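PDB 1V9N: malate dehydrogenase from Pyrococcus horikoshii, which catalyses the NAD-dependent interconversion of (S)-malate and oxaloacetate, working as a homodimer of the LDH2/MDH2 family. Local coordinates for residues R103-A108 / H280-I285; G142-S147 / L172-K177; F181-A186 / W320-K325. All blocks are in the same frame, centred on the assembly; numbering follows the deposited sequence.

In the fold
All three contacts meet on one mixed sheet. Interaction 1 lays helix 97-115 against strand 278-285; the next strand across is 144-149, which interaction 2 pairs with 170-174; strand 181-185, outermost within the chain, follows and carries interaction 3. The centres of interactions 1 and 2 lie about 12 Å apart, as do those of 2 and 3; interactions 1 and 3 are about 20 Å apart. Along the chain 103-108 comes first, then both segments of interaction 2, then 181-186, and only afterwards 280-285 and 320-325, so a late strand is inserted between earlier ones. The sheet thus runs from a helix-covered hydrophobic layer to a dinucleotide-binding strand, and all three contacts touch the second subunit.

Interaction 1. Residues R103-A108 / H280-I285; sequences RSMKLA and HFFMVI
The ring of F282 is the one flat group that carries this contact, and segment 103-108 of helix 97-115 meets it at two places. The methyl CE of M105, a selenomethionine, sits at the ring edge near its plane, 3.9 Å from F282 CD1. The CB of S104 comes in obliquely and lies 3.4 Å from F282 CE2. CB of F282 points at the helix, and chi1 of -55°, with CG anti to the carbonyl carbon, sets the ring between S104 and the M105 methyl. One helical turn after S104, CB of A108 touches CG2 of V284 at 3.6 Å. The same V284 CG2 meets SE of M105 at 3.4 Å, for the M105 chain leaves anti to its backbone N and then bends at chi2 and chi3, crossing both side chains obliquely. With small S104 and A108 here, the segment axes approach to 8.0 Å, 27° from parallel, consistent with a helix packed on the face of the sheet. Helix 132-139 covers M105. S104 OG bonds back to V100 O, so the hydroxyl is satisfied within its own helix, and the interface is held by apolar contact and exclusion of water.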
loop_
_atom_site.group_PDB
_atom_site.type_symbol
_atom_site.label_atom_id
_atom_site.label_comp_id
_atom_site.label_asym_id
_atom_site.label_seq_id
_atom_site.Cartn_x
_atom_site.Cartn_y
_atom_site.Cartn_z
ATOM N N ARG A 103 -7.657 21.551 -0.587
ATOM C CA ARG A 103 -8.163 21.927 -1.909
ATOM C C ARG A 103 -7.977 20.804 -2.920
ATOM O O ARG A 103 -8.830 20.592 -3.791
ATOM C CB ARG A 103 -7.461 23.196 -2.419
ATOM C CG ARG A 103 -7.673 24.419 -1.539
ATOM C CD ARG A 103 -9.144 24.801 -1.456
ATOM N NE ARG A 103 -9.402 25.721 -0.348
ATOM C CZ ARG A 103 -10.611 26.133 0.021
ATOM N NH1 ARG A 103 -11.688 25.711 -0.632
ATOM N NH2 ARG A 103 -10.744 26.961 1.053
ATOM N N SER A 104 -6.861 20.088 -2.811
ATOM C CA SER A 104 -6.588 18.980 -3.716
ATOM C C SER A 104 -7.592 17.847 -3.500
ATOM O O SER A 104 -8.098 17.268 -4.460
ATOM C CB SER A 104 -5.172 18.442 -3.502
ATOM O OG SER A 104 -4.199 19.370 -3.936
HETATM N N MSE A 105 -7.881 17.532 -2.240
HETATM C CA MSE A 105 -8.822 16.458 -1.943
HETATM C C MSE A 105 -10.245 16.854 -2.333
HETATM O O MSE A 105 -11.008 16.017 -2.801
HETATM C CB MSE A 105 -8.762 16.073 -0.458
HETATM C CG MSE A 105 -9.702 14.928 -0.081
HETATM SE SE MSE A 105 -9.522 13.339 -1.220
HETATM C CE MSE A 105 -8.258 12.332 -0.164
ATOM N N LYS A 106 -10.600 18.121 -2.132
ATOM C CA LYS A 106 -11.928 18.605 -2.512
ATOM C C LYS A 106 -12.113 18.412 -4.019
ATOM O O LYS A 106 -13.183 18.025 -4.475
ATOM C CB LYS A 106 -12.088 20.094 -2.173
ATOM C CG LYS A 106 -12.417 20.389 -0.720
ATOM C CD LYS A 106 -13.803 19.860 -0.357
ATOM C CE LYS A 106 -14.160 20.167 1.093
ATOM N NZ LYS A 106 -15.551 19.736 1.441
ATOM N N LEU A 107 -11.063 18.680 -4.790
ATOM C CA LEU A 107 -11.132 18.523 -6.243
ATOM C C LEU A 107 -11.248 17.049 -6.632
ATOM O O LEU A 107 -11.983 16.701 -7.557
ATOM C CB LEU A 107 -9.899 19.140 -6.913
ATOM C CG LEU A 107 -9.826 18.993 -8.437
ATOM C CD1 LEU A 107 -10.996 19.738 -9.088
ATOM C CD2 LEU A 107 -8.497 19.545 -8.937
ATOM N N ALA A 108 -10.516 16.185 -5.934
ATOM C CA ALA A 108 -10.576 14.754 -6.220
ATOM C C ALA A 108 -11.997 14.234 -5.955
ATOM O O ALA A 108 -12.530 13.445 -6.730
ATOM C CB ALA A 108 -9.566 14.002 -5.353
ATOM N N HIS A 280 2.156 15.303 -2.586
ATOM C CA HIS A 280 1.065 14.473 -2.087
ATOM C C HIS A 280 0.334 13.732 -3.201
ATOM O O HIS A 280 0.398 14.115 -4.370
ATOM C CB HIS A 280 0.024 15.323 -1.348
ATOM C CG HIS A 280 0.601 16.397 -0.478
ATOM N ND1 HIS A 280 1.564 16.152 0.478
ATOM C CD2 HIS A 280 0.309 17.716 -0.388
ATOM C CE1 HIS A 280 1.840 17.274 1.117
ATOM N NE2 HIS A 280 1.092 18.239 0.611
ATOM N N PHE A 281 -0.376 12.679 -2.812
ATOM C CA PHE A 281 -1.167 11.861 -3.729
ATOM C C PHE A 281 -2.559 11.737 -3.111
ATOM O O PHE A 281 -2.688 11.408 -1.933
ATOM C CB PHE A 281 -0.553 10.462 -3.873
ATOM C CG PHE A 281 -1.378 9.513 -4.709
ATOM C CD1 PHE A 281 -1.248 9.487 -6.093
ATOM C CD2 PHE A 281 -2.297 8.657 -4.107
ATOM C CE1 PHE A 281 -2.019 8.622 -6.872
ATOM C CE2 PHE A 281 -3.076 7.786 -4.873
ATOM C CZ PHE A 281 -2.935 7.770 -6.262
ATOM N N PHE A 282 -3.595 12.013 -3.897
ATOM C CA PHE A 282 -4.971 11.911 -3.417
ATOM C C PHE A 282 -5.771 11.110 -4.430
ATOM O O PHE A 282 -5.671 11.335 -5.641
ATOM C CB PHE A 282 -5.597 13.301 -3.257
ATOM C CG PHE A 282 -4.808 14.224 -2.368
ATOM C CD1 PHE A 282 -4.893 14.125 -0.982
ATOM C CD2 PHE A 282 -3.949 15.173 -2.920
ATOM C CE1 PHE A 282 -4.133 14.956 -0.159
ATOM C CE2 PHE A 282 -3.184 16.009 -2.106
ATOM C CZ PHE A 282 -3.278 15.898 -0.721
HETATM N N MSE A 283 -6.561 10.167 -3.936
HETATM C CA MSE A 283 -7.375 9.351 -4.813
HETATM C C MSE A 283 -8.726 9.084 -4.176
HETATM O O MSE A 283 -8.816 8.699 -3.005
HETATM C CB MSE A 283 -6.680 8.029 -5.106
HETATM C CG MSE A 283 -7.455 7.129 -6.041
HETATM SE SE MSE A 283 -6.523 5.473 -6.275
HETATM C CE MSE A 283 -7.949 4.238 -5.853
ATOM N N VAL A 284 -9.778 9.286 -4.957
ATOM C CA VAL A 284 -11.130 9.068 -4.470
ATOM C C VAL A 284 -11.875 8.153 -5.420
ATOM O O VAL A 284 -11.780 8.285 -6.640
ATOM C CB VAL A 284 -11.911 10.401 -4.362
ATOM C CG1 VAL A 284 -13.320 10.154 -3.835
ATOM C CG2 VAL A 284 -11.163 11.358 -3.461
ATOM N N ILE A 285 -12.610 7.210 -4.850
ATOM C CA ILE A 285 -13.409 6.305 -5.648
ATOM C C ILE A 285 -14.844 6.513 -5.197
ATOM O O ILE A 285 -15.161 6.325 -4.022
ATOM C CB ILE A 285 -13.006 4.830 -5.420
ATOM C CG1 ILE A 285 -11.566 4.595 -5.897
ATOM C CG2 ILE A 285 -13.959 3.909 -6.177
ATOM C CD1 ILE A 285 -11.069 3.162 -5.677
#

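Interaction 2. Residues G142-S147 / L172-K177; sequences GMIGIS and LAAPTK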
loop_
_atom_site.group_PDB
_atom_site.type_symbol
_atom_site.label_atom_id
_atom_site.label_comp_id
_atom_site.label_asym_id
_atom_site.label_seq_id
_atom_site.Cartn_x
_atom_site.Cartn_y
_atom_site.Cartn_z
ATOM N N GLY A 142 -19.183 9.657 1.559
ATOM C CA GLY A 142 -19.701 8.396 1.047
ATOM C C GLY A 142 -18.835 7.775 -0.035
ATOM O O GLY A 142 -19.332 7.054 -0.901
HETATM N N MSE A 143 -17.535 8.043 0.017
HETATM C CA MSE A 143 -16.603 7.522 -0.978
HETATM C C MSE A 143 -15.338 6.973 -0.326
HETATM O O MSE A 143 -15.099 7.197 0.853
HETATM C CB MSE A 143 -16.209 8.637 -1.946
HETATM C CG MSE A 143 -17.386 9.376 -2.546
HETATM SE SE MSE A 143 -16.825 10.832 -3.672
HETATM C CE MSE A 143 -18.548 11.715 -3.863
ATOM N N ILE A 144 -14.535 6.249 -1.102
ATOM C CA ILE A 144 -13.278 5.710 -0.594
ATOM C C ILE A 144 -12.210 6.772 -0.835
ATOM O O ILE A 144 -12.090 7.320 -1.936
ATOM C CB ILE A 144 -12.857 4.422 -1.329
ATOM C CG1 ILE A 144 -13.870 3.307 -1.046
ATOM C CG2 ILE A 144 -11.427 4.018 -0.893
ATOM C CD1 ILE A 144 -13.597 2.019 -1.788
ATOM N N GLY A 145 -11.447 7.080 0.200
ATOM C CA GLY A 145 -10.412 8.079 0.054
ATOM C C GLY A 145 -9.049 7.496 0.359
ATOM O O GLY A 145 -8.880 6.743 1.326
ATOM N N ILE A 146 -8.085 7.828 -0.492
ATOM C CA ILE A 146 -6.709 7.382 -0.314
ATOM C C ILE A 146 -5.804 8.601 -0.381
ATOM O O ILE A 146 -5.951 9.448 -1.272
ATOM C CB ILE A 146 -6.265 6.402 -1.417
ATOM C CG1 ILE A 146 -7.025 5.082 -1.282
ATOM C CG2 ILE A 146 -4.755 6.171 -1.326
ATOM C CD1 ILE A 146 -6.813 4.138 -2.446
ATOM N N SER A 147 -4.887 8.707 0.575
ATOM C CA SER A 147 -3.951 9.817 0.583
ATOM C C SER A 147 -2.563 9.356 0.992
ATOM O O SER A 147 -2.415 8.476 1.834
ATOM C CB SER A 147 -4.415 10.924 1.525
ATOM O OG SER A 147 -3.550 12.040 1.405
ATOM N N LEU A 172 -6.153 5.137 3.977
ATOM C CA LEU A 172 -7.352 4.759 3.249
ATOM C C LEU A 172 -8.524 4.810 4.211
ATOM O O LEU A 172 -8.485 4.229 5.300
ATOM C CB LEU A 172 -7.244 3.348 2.650
ATOM C CG LEU A 172 -8.460 2.946 1.788
ATOM C CD1 LEU A 172 -8.031 1.922 0.755
ATOM C CD2 LEU A 172 -9.588 2.397 2.662
ATOM N N ALA A 173 -9.564 5.524 3.806
ATOM C CA ALA A 173 -10.760 5.644 4.619
ATOM C C ALA A 173 -11.937 5.189 3.772
ATOM O O ALA A 173 -12.001 5.481 2.578
ATOM C CB ALA A 173 -10.955 7.091 5.057
ATOM N N ALA A 174 -12.854 4.452 4.382
ATOM C CA ALA A 174 -14.037 3.985 3.676
ATOM C C ALA A 174 -15.225 4.117 4.618
ATOM O O ALA A 174 -15.094 3.900 5.819
ATOM C CB ALA A 174 -13.860 2.535 3.255
ATOM N N PRO A 175 -16.399 4.490 4.092
ATOM C CA PRO A 175 -17.565 4.623 4.968
ATOM C C PRO A 175 -18.108 3.251 5.387
ATOM O O PRO A 175 -17.944 2.262 4.666
ATOM C CB PRO A 175 -18.555 5.402 4.104
ATOM C CG PRO A 175 -18.238 4.923 2.726
ATOM C CD PRO A 175 -16.724 4.888 2.708
ATOM N N THR A 176 -18.729 3.195 6.563
ATOM C CA THR A 176 -19.318 1.954 7.058
ATOM C C THR A 176 -20.702 2.286 7.623
ATOM O O THR A 176 -21.172 3.425 7.506
ATOM C CB THR A 176 -18.475 1.314 8.191
ATOM O OG1 THR A 176 -18.709 2.018 9.414
ATOM C CG2 THR A 176 -16.979 1.366 7.862
ATOM N N LYS A 177 -21.356 1.296 8.223
ATOM C CA LYS A 177 -22.665 1.520 8.825
ATOM C C LYS A 177 -22.490 2.449 10.026
ATOM O O LYS A 177 -23.427 3.135 10.433
ATOM C CB LYS A 177 -23.281 0.197 9.293
ATOM C CG LYS A 177 -23.538 -0.824 8.187
ATOM C CD LYS A 177 -24.733 -0.451 7.321
ATOM C CE LYS A 177 -26.028 -0.453 8.128
ATOM N NZ LYS A 177 -26.295 -1.774 8.779
#
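Two backbone hydrogen bonds join the strands. G145 N donates to A173 O at 2.9 Å, and A173 N returns the bond to G145 O at 2.8 Å; both are nearly straight and approach in the plane of the carbonyl. The same two oxygens also receive CA-H contacts, A173 O from CA of I144 and G145 O from CA of L172 (3.2 Å). G145 and A173 are therefore an antiparallel hydrogen-bonded pair, followed by the non-hydrogen-bonded pair I146 and L172, toward one side of the mixed sheet. Apolar contacts gather on the face bearing I146 and L172: CG1 of I146 meets CD1 of L172 at 3.9 Å, and CG2 of I144 reaches CG of L172 obliquely. Branched and bulky residues suit this face because I144 and L172 continue it into the second subunit, packing on its L259 and M251. Beyond the paired strands, CD of P175 lies 3.4 Å from M143 O, and its CG rests against G142. That glycine, at a positive phi of 81° where a CB would jam against the preceding carbonyl O, closes the helix before it as the C-prime residue of a Schellman motif, ahead of M143, whose side chain packs on helix 97-115.

Interaction 3. Residues F181-A186 / W320-K325; sequences FLLDMA and WIHGEK. With NDP (NADPH dihydro-nicotinamide-adenine-dinucleotide phosphate), chain B.
D184 grips the nicotinamide-side ribose of the NADPH with both carboxylate oxygens, OD1 taking a very short bond from O2D (2.4 Å) and OD2 one from O3D (2.7 Å), while D184 N donates to O3B of the other ribose. A186 N points almost straight at the phosphate oxygen O1N. G323 N donates to O2B, K325 NZ reads N7A and is bridged to E238 of the second subunit, and adenine N3A lies 3.2 Å above one face of the H322 ring. Behind these, L182 N binds H322 O at 3.0 Å, well above the carbonyl plane, tying the type II turn I321-E324 to the strand. F181 lies beside H322, and CG1 of I321 meets the edge of the F181 ring at CD1. An alanine in place of H322 would remove the ring under N3A and the bond from NE2 to H243 O of the second subunit, and would probably loosen the adenine. G323 is the N-cap; a CB there would clash with L182. E324 OE1 accepts from I321 N and bridges K308, OE2 bridging R318. The two-pronged D184 carboxylate suits a ribose diol; K325 N and E324 N lie close to O1X, so the helix end would probably stabilise the negative 2'-phosphate.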
loop_
_atom_site.group_PDB
_atom_site.type_symbol
_atom_site.label_atom_id
_atom_site.label_comp_id
_atom_site.label_asym_id
_atom_site.label_seq_id
_atom_site.Cartn_x
_atom_site.Cartn_y
_atom_site.Cartn_z
ATOM N N PHE A 181 -13.945 3.387 8.287
ATOM C CA PHE A 181 -12.797 2.522 8.454
ATOM C C PHE A 181 -11.671 3.509 8.153
ATOM O O PHE A 181 -11.793 4.313 7.229
ATOM C CB PHE A 181 -12.804 1.419 7.396
ATOM C CG PHE A 181 -11.491 0.725 7.241
ATOM C CD1 PHE A 181 -11.165 -0.362 8.047
ATOM C CD2 PHE A 181 -10.562 1.174 6.303
ATOM C CE1 PHE A 181 -9.924 -0.996 7.919
ATOM C CE2 PHE A 181 -9.325 0.555 6.168
ATOM C CZ PHE A 181 -9.002 -0.534 6.975
ATOM N N LEU A 182 -10.587 3.472 8.915
ATOM C CA LEU A 182 -9.500 4.406 8.660
ATOM C C LEU A 182 -8.115 3.855 8.938
ATOM O O LEU A 182 -7.705 3.714 10.091
ATOM C CB LEU A 182 -9.699 5.692 9.473
ATOM C CG LEU A 182 -8.556 6.723 9.427
ATOM C CD1 LEU A 182 -8.335 7.217 7.992
ATOM C CD2 LEU A 182 -8.889 7.892 10.364
ATOM N N LEU A 183 -7.411 3.518 7.866
ATOM C CA LEU A 183 -6.045 3.043 7.971
ATOM C C LEU A 183 -5.221 4.303 7.730
ATOM O O LEU A 183 -5.497 5.057 6.797
ATOM C CB LEU A 183 -5.740 2.011 6.880
ATOM C CG LEU A 183 -4.272 1.591 6.705
ATOM C CD1 LEU A 183 -3.762 0.948 7.996
ATOM C CD2 LEU A 183 -4.154 0.610 5.545
ATOM N N ASP A 184 -4.240 4.546 8.587
ATOM C CA ASP A 184 -3.371 5.709 8.443
ATOM C C ASP A 184 -2.057 5.292 9.083
ATOM O O ASP A 184 -1.936 5.273 10.303
ATOM C CB ASP A 184 -3.968 6.930 9.155
ATOM C CG ASP A 184 -3.196 8.200 8.857
ATOM O OD1 ASP A 184 -2.237 8.118 8.055
ATOM O OD2 ASP A 184 -3.538 9.268 9.412
HETATM N N MSE A 185 -1.075 4.968 8.245
HETATM C CA MSE A 185 0.208 4.461 8.721
HETATM C C MSE A 185 1.444 4.932 7.966
HETATM O O MSE A 185 1.419 5.100 6.746
HETATM C CB MSE A 185 0.178 2.938 8.623
HETATM C CG MSE A 185 -0.248 2.498 7.216
HETATM SE SE MSE A 185 0.015 0.661 6.717
HETATM C CE MSE A 185 1.824 0.799 6.038
ATOM N N ALA A 186 2.539 5.117 8.695
ATOM C CA ALA A 186 3.797 5.486 8.063
ATOM C C ALA A 186 4.304 4.152 7.513
ATOM O O ALA A 186 3.990 3.101 8.070
ATOM C CB ALA A 186 4.761 6.028 9.091
ATOM N N TRP A 320 -8.924 -5.003 17.238
ATOM C CA TRP A 320 -9.406 -3.694 16.799
ATOM C C TRP A 320 -9.477 -3.621 15.277
ATOM O O TRP A 320 -8.882 -4.441 14.575
ATOM C CB TRP A 320 -8.465 -2.576 17.260
ATOM C CG TRP A 320 -8.256 -2.470 18.738
ATOM C CD1 TRP A 320 -7.330 -3.137 19.488
ATOM C CD2 TRP A 320 -8.969 -1.617 19.642
ATOM N NE1 TRP A 320 -7.420 -2.749 20.802
ATOM C CE2 TRP A 320 -8.418 -1.820 20.925
ATOM C CE3 TRP A 320 -10.021 -0.706 19.491
ATOM C CZ2 TRP A 320 -8.883 -1.137 22.056
ATOM C CZ3 TRP A 320 -10.485 -0.027 20.617
ATOM C CH2 TRP A 320 -9.913 -0.250 21.885
ATOM N N ILE A 321 -10.214 -2.632 14.781
ATOM C CA ILE A 321 -10.316 -2.390 13.349
ATOM C C ILE A 321 -9.608 -1.048 13.188
ATOM O O ILE A 321 -9.673 -0.196 14.074
ATOM C CB ILE A 321 -11.787 -2.281 12.863
ATOM C CG1 ILE A 321 -11.821 -2.213 11.334
ATOM C CG2 ILE A 321 -12.447 -1.036 13.435
ATOM C CD1 ILE A 321 -11.200 -3.418 10.661
ATOM N N HIS A 322 -8.916 -0.858 12.075
ATOM C CA HIS A 322 -8.184 0.381 11.868
ATOM C C HIS A 322 -9.030 1.637 11.964
ATOM O O HIS A 322 -10.051 1.783 11.290
ATOM C CB HIS A 322 -7.436 0.302 10.544
ATOM C CG HIS A 322 -6.529 -0.883 10.469
ATOM N ND1 HIS A 322 -7.006 -2.169 10.350
ATOM C CD2 HIS A 322 -5.187 -0.991 10.610
ATOM C CE1 HIS A 322 -5.997 -3.020 10.424
ATOM N NE2 HIS A 322 -4.882 -2.330 10.582
ATOM N N GLY A 323 -8.595 2.537 12.840
ATOM C CA GLY A 323 -9.301 3.786 13.049
ATOM C C GLY A 323 -10.115 3.771 14.333
ATOM O O GLY A 323 -10.453 4.825 14.872
ATOM N N GLU A 324 -10.421 2.573 14.826
ATOM C CA GLU A 324 -11.217 2.414 16.037
ATOM C C GLU A 324 -10.607 3.058 17.284
ATOM O O GLU A 324 -11.277 3.835 17.961
ATOM C CB GLU A 324 -11.492 0.929 16.288
ATOM C CG GLU A 324 -12.358 0.651 17.501
ATOM C CD GLU A 324 -12.870 -0.776 17.530
ATOM O OE1 GLU A 324 -12.138 -1.682 17.082
ATOM O OE2 GLU A 324 -14.003 -0.989 18.011
ATOM N N LYS A 325 -9.354 2.731 17.597
ATOM C CA LYS A 325 -8.692 3.326 18.760
ATOM C C LYS A 325 -8.763 4.847 18.673
ATOM O O LYS A 325 -9.117 5.518 19.640
ATOM C CB LYS A 325 -7.217 2.920 18.825
ATOM C CG LYS A 325 -6.943 1.488 19.248
ATOM C CD LYS A 325 -5.443 1.232 19.240
ATOM C CE LYS A 325 -5.098 -0.176 19.666
ATOM N NZ LYS A 325 -3.626 -0.426 19.597
HETATM P PA NDP B . 0.076 3.709 14.123
HETATM O O1A NDP B . -0.299 4.531 15.248
HETATM O O2A NDP B . 0.983 2.513 14.241
HETATM O O5B NDP B . -1.316 3.245 13.390
HETATM C C5B NDP B . -1.305 2.431 12.203
HETATM C C4B NDP B . -2.784 2.250 11.812
HETATM O O4B NDP B . -3.170 1.006 12.425
HETATM C C3B NDP B . -3.781 3.273 12.280
HETATM O O3B NDP B . -4.763 3.459 11.216
HETATM C C2B NDP B . -4.425 2.722 13.503
HETATM O O2B NDP B . -5.738 3.202 13.839
HETATM C C1B NDP B . -4.316 1.252 13.238
HETATM N N9A NDP B . -4.124 0.404 14.446
HETATM C C8A NDP B . -3.354 0.658 15.617
HETATM N N7A NDP B . -3.419 -0.354 16.453
HETATM C C5A NDP B . -4.220 -1.292 15.868
HETATM C C6A NDP B . -4.681 -2.597 16.234
HETATM N N6A NDP B . -4.308 -3.139 17.399
HETATM N N1A NDP B . -5.508 -3.298 15.383
HETATM C C2A NDP B . -5.893 -2.752 14.183
HETATM N N3A NDP B . -5.509 -1.535 13.747
HETATM C C4A NDP B . -4.666 -0.847 14.641
HETATM O O3 NDP B . 0.649 4.534 12.914
HETATM P PN NDP B . 1.908 5.441 12.584
HETATM O O1N NDP B . 2.582 4.771 11.476
HETATM O O2N NDP B . 2.626 5.511 13.902
HETATM O O5D NDP B . 1.200 6.807 12.178
HETATM C C5D NDP B . 1.660 8.104 12.653
HETATM C C4D NDP B . 0.758 9.257 12.068
HETATM O O4D NDP B . 1.639 10.205 11.493
HETATM C C3D NDP B . -0.228 8.876 10.936
HETATM O O3D NDP B . -1.467 9.555 11.181
HETATM C C2D NDP B . 0.455 9.291 9.645
HETATM O O2D NDP B . -0.483 9.599 8.636
HETATM C C1D NDP B . 1.309 10.491 10.132
HETATM N N1N NDP B . 2.569 10.693 9.367
HETATM C C2N NDP B . 2.664 11.896 8.614
HETATM C C3N NDP B . 3.897 12.108 7.871
HETATM C C7N NDP B . 4.062 13.334 7.083
HETATM O O7N NDP B . 5.082 13.587 6.431
HETATM N N7N NDP B . 3.067 14.261 7.038
HETATM C C4N NDP B . 4.917 11.111 7.950
HETATM C C5N NDP B . 4.799 9.940 8.687
HETATM C C6N NDP B . 3.625 9.727 9.405
HETATM P P2B NDP B . -6.073 4.275 14.912
HETATM O O1X NDP B . -7.266 3.705 15.558
HETATM O O2X NDP B . -6.378 5.581 14.250
HETATM O O3X NDP B . -4.906 4.414 15.885
#